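Local coordinates for protein S-adenosylmethionine dependent methyltransferase (Mesorhizobium loti, PDB 3BKW) that probably transfers a methyl group from S-adenosylmethionine to a substrate that is not identified, at residues A[52-56]-A[57-61]. Sequence-based numbering, arbitrary orientation.
Sequences CGFGW and FCRWA
Arg59 reaches back from the first turn of helix 56-63 and holds the loop that leads into it. Arg59 NH1 donates to Phe54 O at 2.9 Å, in the carbonyl plane and on a lone pair, with an N-H...O angle of 162°. Arg59 NH2 adds a weak bond to Phe54 O at 3.3 Å. A bend at chi3 (-67°) turns the guanidinium back over the N-cap, with one face on Gly55 O. The group makes a cation-pi contact with Phe54: Arg59 CZ lies over the Phe54 ring, 4.6 Å from its centroid. The two planes are 61° apart, so this is no flat stack. Arg59 NH2 also sits 3.6 Å from Trp56 CE3, over one face of the indole. Replacing Arg59 with an alanine would probably leave Phe54 O without these donors and take the cation away from the Phe54 and Trp56 rings, leaving them less fixed.

The loop is the glycine-rich turn after the first strand of a Rossmann-like methyltransferase domain, the motif that in relatives binds S-adenosylmethionine. A type II' turn runs from Cys52 to Gly55, and Gly53 N bonds to Asp73 at the end of the next strand. Gly55 sits at the N-cap position, and Gly55 O accepts a nearly straight bond from Arg59 N at 3.0 Å.

The inner side is tightly packed: Cys52, Gly55, Phe57 and Cys58 are buried, and Cys58 CB lies 3.4 Å from Gly55 O. Cys58 SG makes plain apolar contact with Cys52 CB at 4.0 Å, and both side chains touch Tyr93. Phe57 stacks on Tyr112. A water joins Cys52 O to Phe57 N, linking turn and helix start. The outer side is looser: Trp56 is exposed, and Phe54, only partly covered, has Arg81 as a second cationic neighbour.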
ATOM      1  N   CYS A  52      -4.053 -24.204   3.146  1.00 28.87           N
ATOM      2  CA  CYS A  52      -3.252 -24.952   2.175  1.00 28.23           C
ATOM      3  C   CYS A  52      -4.014 -25.653   1.043  1.00 27.51           C
ATOM      4  O   CYS A  52      -3.394 -26.062   0.045  1.00 28.21           O
ATOM      5  CB  CYS A  52      -2.390 -25.991   2.906  1.00 28.11           C
ATOM      6  SG  CYS A  52      -3.291 -27.320   3.686  1.00 27.97           S
ATOM      7  N   GLY A  53      -5.323 -25.833   1.214  1.00 28.72           N
ATOM      8  CA  GLY A  53      -6.145 -26.520   0.234  1.00 29.01           C
ATOM      9  C   GLY A  53      -5.591 -27.894  -0.078  1.00 28.29           C
ATOM     10  O   GLY A  53      -5.249 -28.662   0.830  1.00 27.96           O
ATOM     11  N   PHE A  54      -5.462 -28.193  -1.372  1.00 30.17           N
ATOM     12  CA  PHE A  54      -4.927 -29.467  -1.860  1.00 31.77           C
ATOM     13  C   PHE A  54      -3.415 -29.630  -1.610  1.00 30.92           C
ATOM     14  O   PHE A  54      -2.879 -30.686  -1.893  1.00 30.52           O
ATOM     15  CB  PHE A  54      -5.278 -29.614  -3.356  1.00 34.07           C
ATOM     16  CG  PHE A  54      -4.879 -30.938  -3.984  1.00 37.88           C
ATOM     17  CD1 PHE A  54      -5.237 -32.160  -3.412  1.00 44.39           C
ATOM     18  CD2 PHE A  54      -4.186 -30.954  -5.190  1.00 43.81           C
ATOM     19  CE1 PHE A  54      -4.859 -33.382  -4.030  1.00 42.69           C
ATOM     20  CE2 PHE A  54      -3.811 -32.161  -5.817  1.00 42.18           C
ATOM     21  CZ  PHE A  54      -4.149 -33.373  -5.235  1.00 40.99           C
ATOM     22  N   GLY A  55      -2.741 -28.599  -1.091  1.00 30.15           N
ATOM     23  CA  GLY A  55      -1.325 -28.674  -0.741  1.00 30.45           C
ATOM     24  C   GLY A  55      -0.336 -28.382  -1.846  1.00 30.43           C
ATOM     25  O   GLY A  55       0.818 -28.789  -1.745  1.00 30.58           O
ATOM     26  N   TRP A  56      -0.757 -27.639  -2.873  1.00 30.95           N
ATOM     27  CA  TRP A  56       0.115 -27.320  -4.009  1.00 30.81           C
ATOM     28  C   TRP A  56       1.408 -26.619  -3.567  1.00 29.98           C
ATOM     29  O   TRP A  56       2.503 -27.015  -3.979  1.00 29.94           O
ATOM     30  CB  TRP A  56      -0.585 -26.427  -5.040  1.00 34.73           C
ATOM     31  CG  TRP A  56      -1.777 -26.989  -5.706  1.00 40.07           C
ATOM     32  CD1 TRP A  56      -3.079 -26.624  -5.498  1.00 46.56           C
ATOM     33  CD2 TRP A  56      -1.796 -27.995  -6.719  1.00 43.48           C
ATOM     34  NE1 TRP A  56      -3.912 -27.353  -6.319  1.00 45.58           N
ATOM     35  CE2 TRP A  56      -3.152 -28.194  -7.089  1.00 45.58           C
ATOM     36  CE3 TRP A  56      -0.799 -28.753  -7.357  1.00 45.77           C
ATOM     37  CZ2 TRP A  56      -3.541 -29.133  -8.067  1.00 45.85           C
ATOM     38  CZ3 TRP A  56      -1.182 -29.689  -8.336  1.00 47.30           C
ATOM     39  CH2 TRP A  56      -2.546 -29.869  -8.676  1.00 47.21           C
ATOM     40  N   PHE A  57       1.268 -25.613  -2.702  1.00 27.40           N
ATOM     41  CA  PHE A  57       2.424 -24.887  -2.192  1.00 26.83           C
ATOM     42  C   PHE A  57       3.269 -25.783  -1.269  1.00 26.69           C
ATOM     43  O   PHE A  57       4.505 -25.703  -1.308  1.00 27.53           O
ATOM     44  CB  PHE A  57       2.042 -23.578  -1.472  1.00 26.08           C
ATOM     45  CG  PHE A  57       3.200 -22.941  -0.775  1.00 27.31           C
ATOM     46  CD1 PHE A  57       4.102 -22.159  -1.476  1.00 30.83           C
ATOM     47  CD2 PHE A  57       3.435 -23.201   0.574  1.00 28.48           C
ATOM     48  CE1 PHE A  57       5.218 -21.590  -0.830  1.00 29.77           C
ATOM     49  CE2 PHE A  57       4.534 -22.645   1.230  1.00 30.05           C
ATOM     50  CZ  PHE A  57       5.428 -21.828   0.518  1.00 31.05           C
ATOM     51  N   CYS A  58       2.600 -26.581  -0.430  1.00 25.10           N
ATOM     52  CA  CYS A  58       3.287 -27.490   0.505  1.00 25.42           C
ATOM     53  C   CYS A  58       4.248 -28.409  -0.243  1.00 25.83           C
ATOM     54  O   CYS A  58       5.419 -28.540   0.148  1.00 27.43           O
ATOM     55  CB  CYS A  58       2.292 -28.320   1.314  1.00 26.05           C
ATOM     56  SG  CYS A  58       1.316 -27.323   2.436  1.00 30.98           S
ATOM     57  N   ARG A  59       3.757 -29.026  -1.324  1.00 26.82           N
ATOM     58  CA  ARG A  59       4.582 -29.883  -2.166  1.00 26.95           C
ATOM     59  C   ARG A  59       5.688 -29.116  -2.884  1.00 26.49           C
ATOM     60  O   ARG A  59       6.809 -29.603  -2.953  1.00 27.62           O
ATOM     61  CB  ARG A  59       3.751 -30.701  -3.155  1.00 26.82           C
ATOM     62  CG  ARG A  59       2.929 -31.792  -2.470  1.00 29.47           C
ATOM     63  CD  ARG A  59       2.228 -32.699  -3.463  1.00 29.36           C
ATOM     64  NE  ARG A  59       1.185 -32.006  -4.206  1.00 28.90           N
ATOM     65  CZ  ARG A  59       0.001 -31.639  -3.710  1.00 33.95           C
ATOM     66  NH1 ARG A  59      -0.338 -31.902  -2.455  1.00 33.73           N
ATOM     67  NH2 ARG A  59      -0.862 -31.000  -4.493  1.00 36.01           N
ATOM     68  N   TRP A  60       5.379 -27.927  -3.398  1.00 28.40           N
ATOM     69  CA  TRP A  60       6.404 -27.077  -4.033  1.00 27.36           C
ATOM     70  C   TRP A  60       7.536 -26.779  -3.046  1.00 27.24           C
ATOM     71  O   TRP A  60       8.711 -26.916  -3.383  1.00 27.99           O
ATOM     72  CB  TRP A  60       5.795 -25.770  -4.589  1.00 27.78           C
ATOM     73  CG  TRP A  60       6.824 -24.821  -5.146  1.00 28.02           C
ATOM     74  CD1 TRP A  60       7.271 -24.780  -6.425  1.00 30.41           C
ATOM     75  CD2 TRP A  60       7.565 -23.818  -4.425  1.00 27.79           C
ATOM     76  NE1 TRP A  60       8.230 -23.808  -6.553  1.00 29.84           N
ATOM     77  CE2 TRP A  60       8.452 -23.218  -5.341  1.00 31.68           C
ATOM     78  CE3 TRP A  60       7.572 -23.387  -3.095  1.00 30.27           C
ATOM     79  CZ2 TRP A  60       9.319 -22.172  -4.980  1.00 31.56           C
ATOM     80  CZ3 TRP A  60       8.434 -22.351  -2.723  1.00 29.15           C
ATOM     81  CH2 TRP A  60       9.308 -21.765  -3.667  1.00 31.38           C
ATOM     82  N   ALA A  61       7.173 -26.382  -1.830  1.00 25.93           N
ATOM     83  CA  ALA A  61       8.153 -26.032  -0.803  1.00 26.01           C
ATOM     84  C   ALA A  61       9.030 -27.223  -0.439  1.00 26.79           C
ATOM     85  O   ALA A  61      10.256 -27.079  -0.301  1.00 28.27           O
ATOM     86  CB  ALA A  61       7.463 -25.478   0.435  1.00 26.44           C
TER
HETATM   87  O   HOH W   1      -0.920 -25.127  -0.630  1.00 23.05           O